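Local coordinates for A1 protein (PDB 3RLK) that forms the read-through extension of a minor coat protein of bacteriophage Qbeta, a beta-barrel domain with a polyproline helix that is probably carried on the virion, at residues A[68-82]-A[89-102]. Residues are numbered along the deposited sequence; the frame is centred on the assembly and turned at random.
Sequences KDLLGNTKWRDWDSR and RGCRGNGYIDLDAT
Asp80 OD2 is gripped from both segments: Thr102 OG1 donates to it on the anti side at 2.7 Å, and Arg82 NE forms a salt bridge on the syn side at 2.8 Å. The positive charge of Arg82 probably eases the closeness of Asp80 OD2 to the like-charged Asp100 OD1, which accepts from Tyr103 N and, weakly, from Thr102 N as the N-cap of helix 101-104. Asp98 works as a two-pronged acceptor. With CG placed between backbone N and carbonyl carbon (chi1 52°), its syn lone pairs take Arg77 N on OD1 (2.7 Å) and Asp78 N on OD2 (2.8 Å), fixing the chain just as it enters the type I turn 78-81. The Asp98 carbonyl meets Trp79 NE1 within the indole plane. Trp76 lies flat on Cys91: Cys91 CB makes a CH-pi contact, 3.4 Å from the centroid of the six-membered ring of Trp76 and almost on its normal, and Cys91 SG adds a sulfur-aromatic contact over the same face. Trp76 NE1 meanwhile reaches an in-plane lone pair of Arg89 O at 2.9 Å. Backbone bonds join Thr74 and Cys91 in both directions, and Thr74 OG1 adds a second donor to Cys91 O. Arg92 folds back, NE to Leu71 O and NH2 to Lys68 O (3.0 Å). Strand 90-91, paired antiparallel with 71-72, passes through the type I' turn Gly93 to Tyr96 into strand 96-98, at the edge of a three-stranded sheet beside 154-159, while Leu70 and Tyr96 pack toward strand 183-188.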
loop_
_atom_site.group_PDB
_atom_site.type_symbol
_atom_site.label_atom_id
_atom_site.label_comp_id
_atom_site.label_asym_id
_atom_site.label_seq_id
_atom_site.Cartn_x
_atom_site.Cartn_y
_atom_site.Cartn_z
ATOM N N LYS A 68 -8.658 13.852 -5.038
ATOM C CA LYS A 68 -10.073 13.592 -5.425
ATOM C C LYS A 68 -10.158 12.441 -6.446
ATOM O O LYS A 68 -11.225 11.813 -6.548
ATOM C CB LYS A 68 -10.803 14.828 -5.943
ATOM C CG LYS A 68 -10.378 15.374 -7.331
ATOM C CD LYS A 68 -11.395 16.311 -7.935
ATOM C CE LYS A 68 -11.356 16.197 -9.457
ATOM N NZ LYS A 68 -10.163 16.899 -10.035
ATOM N N ASP A 69 -9.070 12.132 -7.168
ATOM C CA ASP A 69 -9.157 11.019 -8.151
ATOM C C ASP A 69 -9.478 9.663 -7.522
ATOM O O ASP A 69 -10.060 8.772 -8.183
ATOM C CB ASP A 69 -7.835 10.834 -8.927
ATOM C CG ASP A 69 -7.513 12.029 -9.793
ATOM O OD1 ASP A 69 -8.517 12.702 -10.163
ATOM O OD2 ASP A 69 -6.319 12.346 -10.028
ATOM N N LEU A 70 -9.084 9.520 -6.254
ATOM C CA LEU A 70 -9.214 8.250 -5.545
ATOM C C LEU A 70 -10.444 8.160 -4.683
ATOM O O LEU A 70 -10.644 7.103 -4.046
ATOM C CB LEU A 70 -7.981 8.028 -4.665
ATOM C CG LEU A 70 -6.632 8.302 -5.329
ATOM C CD1 LEU A 70 -5.487 8.182 -4.334
ATOM C CD2 LEU A 70 -6.319 7.370 -6.539
ATOM N N LEU A 71 -11.202 9.275 -4.604
ATOM C CA LEU A 71 -12.357 9.401 -3.730
ATOM C C LEU A 71 -13.680 9.349 -4.531
ATOM O O LEU A 71 -13.692 9.555 -5.739
ATOM C CB LEU A 71 -12.350 10.675 -2.932
ATOM C CG LEU A 71 -11.120 10.777 -1.977
ATOM C CD1 LEU A 71 -11.273 12.089 -1.204
ATOM C CD2 LEU A 71 -10.860 9.595 -1.019
ATOM N N GLY A 72 -14.747 8.920 -3.883
ATOM C CA GLY A 72 -16.026 8.904 -4.578
ATOM C C GLY A 72 -17.058 8.463 -3.606
ATOM O O GLY A 72 -16.937 8.753 -2.397
ATOM N N ASN A 73 -18.086 7.779 -4.121
ATOM C CA ASN A 73 -19.160 7.340 -3.235
ATOM C C ASN A 73 -19.344 5.837 -2.948
ATOM O O ASN A 73 -20.416 5.390 -2.446
ATOM C CB ASN A 73 -20.508 7.994 -3.685
ATOM C CG ASN A 73 -20.971 7.479 -5.036
ATOM O OD1 ASN A 73 -20.374 6.565 -5.589
ATOM N ND2 ASN A 73 -22.014 8.056 -5.569
ATOM N N THR A 74 -18.322 5.042 -3.242
ATOM C CA THR A 74 -18.407 3.617 -2.978
ATOM C C THR A 74 -17.735 3.238 -1.624
ATOM O O THR A 74 -16.998 4.054 -1.033
ATOM C CB THR A 74 -17.833 2.832 -4.154
ATOM O OG1 THR A 74 -16.408 2.975 -4.168
ATOM C CG2 THR A 74 -18.424 3.308 -5.498
ATOM N N LYS A 75 -17.995 2.032 -1.124
ATOM C CA LYS A 75 -17.464 1.708 0.187
ATOM C C LYS A 75 -15.978 1.252 0.163
ATOM O O LYS A 75 -15.595 0.496 -0.697
ATOM C CB LYS A 75 -18.403 0.780 0.952
ATOM C CG LYS A 75 -18.524 -0.613 0.552
ATOM C CD LYS A 75 -19.484 -1.219 1.624
ATOM C CE LYS A 75 -19.749 -2.739 1.519
ATOM N NZ LYS A 75 -21.085 -3.043 2.134
ATOM N N TRP A 76 -15.171 1.703 1.128
ATOM C CA TRP A 76 -13.848 1.126 1.302
ATOM C C TRP A 76 -14.028 -0.287 1.865
ATOM O O TRP A 76 -15.016 -0.528 2.609
ATOM C CB TRP A 76 -13.070 1.933 2.364
ATOM C CG TRP A 76 -12.841 3.299 1.932
ATOM C CD1 TRP A 76 -13.503 4.451 2.387
ATOM C CD2 TRP A 76 -11.859 3.729 1.015
ATOM N NE1 TRP A 76 -12.997 5.544 1.744
ATOM C CE2 TRP A 76 -11.997 5.146 0.883
ATOM C CE3 TRP A 76 -10.893 3.062 0.248
ATOM C CZ2 TRP A 76 -11.163 5.902 0.062
ATOM C CZ3 TRP A 76 -10.064 3.815 -0.601
ATOM C CH2 TRP A 76 -10.211 5.222 -0.695
ATOM N N ARG A 77 -13.084 -1.200 1.553
ATOM C CA ARG A 77 -13.047 -2.536 2.166
ATOM C C ARG A 77 -12.891 -2.409 3.694
ATOM O O ARG A 77 -13.494 -3.169 4.408
ATOM C CB ARG A 77 -11.906 -3.416 1.569
ATOM C CG ARG A 77 -12.213 -4.037 0.232
ATOM C CD ARG A 77 -13.138 -5.234 0.366
ATOM N NE ARG A 77 -13.187 -5.918 -0.919
ATOM C CZ ARG A 77 -14.055 -5.605 -1.874
ATOM N NH1 ARG A 77 -14.927 -4.621 -1.641
ATOM N NH2 ARG A 77 -14.066 -6.253 -3.047
ATOM N N ASP A 78 -12.033 -1.477 4.158
ATOM C CA ASP A 78 -11.808 -1.209 5.593
ATOM C C ASP A 78 -11.474 -2.529 6.291
ATOM O O ASP A 78 -12.062 -2.871 7.277
ATOM C CB ASP A 78 -13.046 -0.457 6.201
ATOM C CG ASP A 78 -12.765 0.075 7.629
ATOM O OD1 ASP A 78 -11.571 0.257 8.028
ATOM O OD2 ASP A 78 -13.717 0.268 8.378
ATOM N N TRP A 79 -10.487 -3.250 5.731
ATOM C CA TRP A 79 -10.136 -4.611 6.125
ATOM C C TRP A 79 -9.880 -4.738 7.626
ATOM O O TRP A 79 -10.345 -5.710 8.270
ATOM C CB TRP A 79 -8.855 -4.989 5.360
ATOM C CG TRP A 79 -8.897 -4.948 3.826
ATOM C CD1 TRP A 79 -8.494 -3.913 2.981
ATOM C CD2 TRP A 79 -9.407 -5.972 2.977
ATOM N NE1 TRP A 79 -8.658 -4.280 1.666
ATOM C CE2 TRP A 79 -9.228 -5.536 1.628
ATOM C CE3 TRP A 79 -9.976 -7.256 3.220
ATOM C CZ2 TRP A 79 -9.617 -6.333 0.502
ATOM C CZ3 TRP A 79 -10.352 -8.060 2.113
ATOM C CH2 TRP A 79 -10.137 -7.597 0.756
ATOM N N ASP A 80 -9.170 -3.753 8.200
ATOM C CA ASP A 80 -8.742 -3.771 9.598
ATOM C C ASP A 80 -9.580 -2.864 10.506
ATOM O O ASP A 80 -9.173 -2.559 11.651
ATOM C CB ASP A 80 -7.219 -3.457 9.691
ATOM C CG ASP A 80 -6.837 -2.180 8.992
ATOM O OD1 ASP A 80 -7.767 -1.409 8.636
ATOM O OD2 ASP A 80 -5.595 -1.886 8.832
ATOM N N SER A 81 -10.743 -2.412 9.996
ATOM C CA SER A 81 -11.689 -1.546 10.734
ATOM C C SER A 81 -11.159 -0.186 11.191
ATOM O O SER A 81 -11.753 0.469 12.048
ATOM C CB SER A 81 -12.230 -2.311 11.926
ATOM O OG SER A 81 -13.109 -3.319 11.460
ATOM N N ARG A 82 -10.060 0.275 10.617
ATOM C CA ARG A 82 -9.504 1.564 11.072
ATOM C C ARG A 82 -10.360 2.782 10.714
ATOM O O ARG A 82 -10.168 3.902 11.258
ATOM C CB ARG A 82 -8.081 1.711 10.537
ATOM C CG ARG A 82 -7.125 0.673 11.128
ATOM C CD ARG A 82 -5.643 0.967 10.737
ATOM N NE ARG A 82 -5.456 0.903 9.258
ATOM C CZ ARG A 82 -5.410 1.941 8.412
ATOM N NH1 ARG A 82 -5.465 3.232 8.829
ATOM N NH2 ARG A 82 -5.300 1.667 7.080
ATOM N N ARG A 89 -15.238 10.237 3.530
ATOM C CA ARG A 89 -15.443 10.255 2.094
ATOM C C ARG A 89 -15.180 8.782 1.601
ATOM O O ARG A 89 -14.336 8.050 2.164
ATOM C CB ARG A 89 -14.558 11.343 1.415
ATOM C CG ARG A 89 -14.851 11.557 -0.092
ATOM C CD ARG A 89 -16.182 12.275 -0.473
ATOM N NE ARG A 89 -17.356 11.418 -0.587
ATOM C CZ ARG A 89 -18.423 11.724 -1.359
ATOM N NH1 ARG A 89 -19.502 10.926 -1.443
ATOM N NH2 ARG A 89 -18.410 12.838 -2.104
ATOM N N GLY A 90 -16.008 8.365 0.654
ATOM C CA GLY A 90 -15.892 7.065 0.051
ATOM C C GLY A 90 -14.754 6.949 -0.956
ATOM O O GLY A 90 -13.996 7.894 -1.250
ATOM N N CYS A 91 -14.668 5.727 -1.465
ATOM C CA CYS A 91 -13.725 5.386 -2.480
ATOM C C CYS A 91 -14.279 5.659 -3.856
ATOM O O CYS A 91 -15.508 5.465 -4.115
ATOM C CB CYS A 91 -13.355 3.922 -2.278
ATOM S SG CYS A 91 -12.139 3.147 -3.485
ATOM N N ARG A 92 -13.358 6.030 -4.776
ATOM C CA ARG A 92 -13.709 6.202 -6.170
ATOM C C ARG A 92 -14.309 4.882 -6.736
ATOM O O ARG A 92 -15.239 4.877 -7.545
ATOM C CB ARG A 92 -12.478 6.601 -7.006
ATOM C CG ARG A 92 -12.758 6.653 -8.511
ATOM C CD ARG A 92 -13.889 7.646 -8.837
ATOM N NE ARG A 92 -13.402 9.008 -8.521
ATOM C CZ ARG A 92 -13.423 10.069 -9.345
ATOM N NH1 ARG A 92 -14.005 9.987 -10.554
ATOM N NH2 ARG A 92 -12.949 11.272 -8.902
ATOM N N GLY A 93 -13.783 3.767 -6.261
ATOM C CA GLY A 93 -14.171 2.464 -6.773
ATOM C C GLY A 93 -13.809 2.384 -8.243
ATOM O O GLY A 93 -12.785 2.970 -8.720
ATOM N N ASN A 94 -14.669 1.684 -8.981
ATOM C CA ASN A 94 -14.390 1.264 -10.365
ATOM C C ASN A 94 -12.926 0.805 -10.607
ATOM O O ASN A 94 -12.238 1.238 -11.575
ATOM C CB ASN A 94 -14.799 2.336 -11.378
ATOM C CG ASN A 94 -15.145 1.734 -12.783
ATOM O OD1 ASN A 94 -16.047 0.880 -12.927
ATOM N ND2 ASN A 94 -14.461 2.207 -13.801
ATOM N N GLY A 95 -12.455 -0.035 -9.707
ATOM C CA GLY A 95 -11.144 -0.627 -9.862
ATOM C C GLY A 95 -10.217 -0.158 -8.746
ATOM O O GLY A 95 -9.346 -0.931 -8.356
ATOM N N TYR A 96 -10.439 1.060 -8.230
ATOM C CA TYR A 96 -9.649 1.579 -7.047
ATOM C C TYR A 96 -10.189 0.898 -5.809
ATOM O O TYR A 96 -11.396 0.667 -5.728
ATOM C CB TYR A 96 -9.830 3.063 -6.826
ATOM C CG TYR A 96 -9.030 3.878 -7.759
ATOM C CD1 TYR A 96 -7.611 3.871 -7.658
ATOM C CD2 TYR A 96 -9.633 4.580 -8.792
ATOM C CE1 TYR A 96 -6.822 4.628 -8.561
ATOM C CE2 TYR A 96 -8.851 5.367 -9.674
ATOM C CZ TYR A 96 -7.469 5.357 -9.570
ATOM O OH TYR A 96 -6.705 6.096 -10.461
ATOM N N ILE A 97 -9.309 0.575 -4.876
ATOM C CA ILE A 97 -9.683 -0.155 -3.670
ATOM C C ILE A 97 -8.575 0.063 -2.614
ATOM O O ILE A 97 -7.430 0.249 -2.955
ATOM C CB ILE A 97 -9.948 -1.669 -3.936
ATOM C CG1 ILE A 97 -10.870 -2.258 -2.830
ATOM C CG2 ILE A 97 -8.680 -2.475 -4.056
ATOM C CD1 ILE A 97 -12.260 -1.445 -2.585
ATOM N N ASP A 98 -8.929 0.005 -1.341
ATOM C CA ASP A 98 -7.912 0.070 -0.262
ATOM C C ASP A 98 -7.288 -1.317 0.012
ATOM O O ASP A 98 -7.982 -2.323 -0.086
ATOM C CB ASP A 98 -8.499 0.611 1.069
ATOM C CG ASP A 98 -9.758 -0.133 1.514
ATOM O OD1 ASP A 98 -10.633 -0.434 0.666
ATOM O OD2 ASP A 98 -9.933 -0.354 2.734
ATOM N N LEU A 99 -6.011 -1.338 0.404
ATOM C CA LEU A 99 -5.350 -2.561 0.842
ATOM C C LEU A 99 -5.357 -2.660 2.379
ATOM O O LEU A 99 -5.662 -1.683 3.070
ATOM C CB LEU A 99 -3.897 -2.550 0.330
ATOM C CG LEU A 99 -3.646 -2.184 -1.144
ATOM C CD1 LEU A 99 -2.212 -2.574 -1.366
ATOM C CD2 LEU A 99 -4.522 -2.965 -2.142
ATOM N N ASP A 100 -5.020 -3.852 2.891
ATOM C CA ASP A 100 -5.041 -4.113 4.316
ATOM C C ASP A 100 -3.692 -3.739 4.918
ATOM O O ASP A 100 -2.766 -4.529 4.966
ATOM C CB ASP A 100 -5.442 -5.536 4.584
ATOM C CG ASP A 100 -5.620 -5.844 6.083
ATOM O OD1 ASP A 100 -5.128 -5.078 6.967
ATOM O OD2 ASP A 100 -6.199 -6.917 6.346
ATOM N N ALA A 101 -3.572 -2.492 5.399
ATOM C CA ALA A 101 -2.246 -2.054 5.991
ATOM C C ALA A 101 -1.798 -2.892 7.227
ATOM O O ALA A 101 -0.565 -3.028 7.464
ATOM C CB ALA A 101 -2.318 -0.522 6.380
ATOM N N THR A 102 -2.755 -3.441 7.962
ATOM C CA THR A 102 -2.508 -4.311 9.157
ATOM C C THR A 102 -1.937 -5.647 8.700
ATOM O O THR A 102 -0.822 -6.011 9.084
ATOM C CB THR A 102 -3.767 -4.468 10.055
ATOM O OG1 THR A 102 -4.082 -3.203 10.680
ATOM C CG2 THR A 102 -3.554 -5.566 11.094
HETATM O O HOH W 1 -17.386 6.626 -6.747
HETATM O O HOH W 2 -5.964 -1.042 6.229
#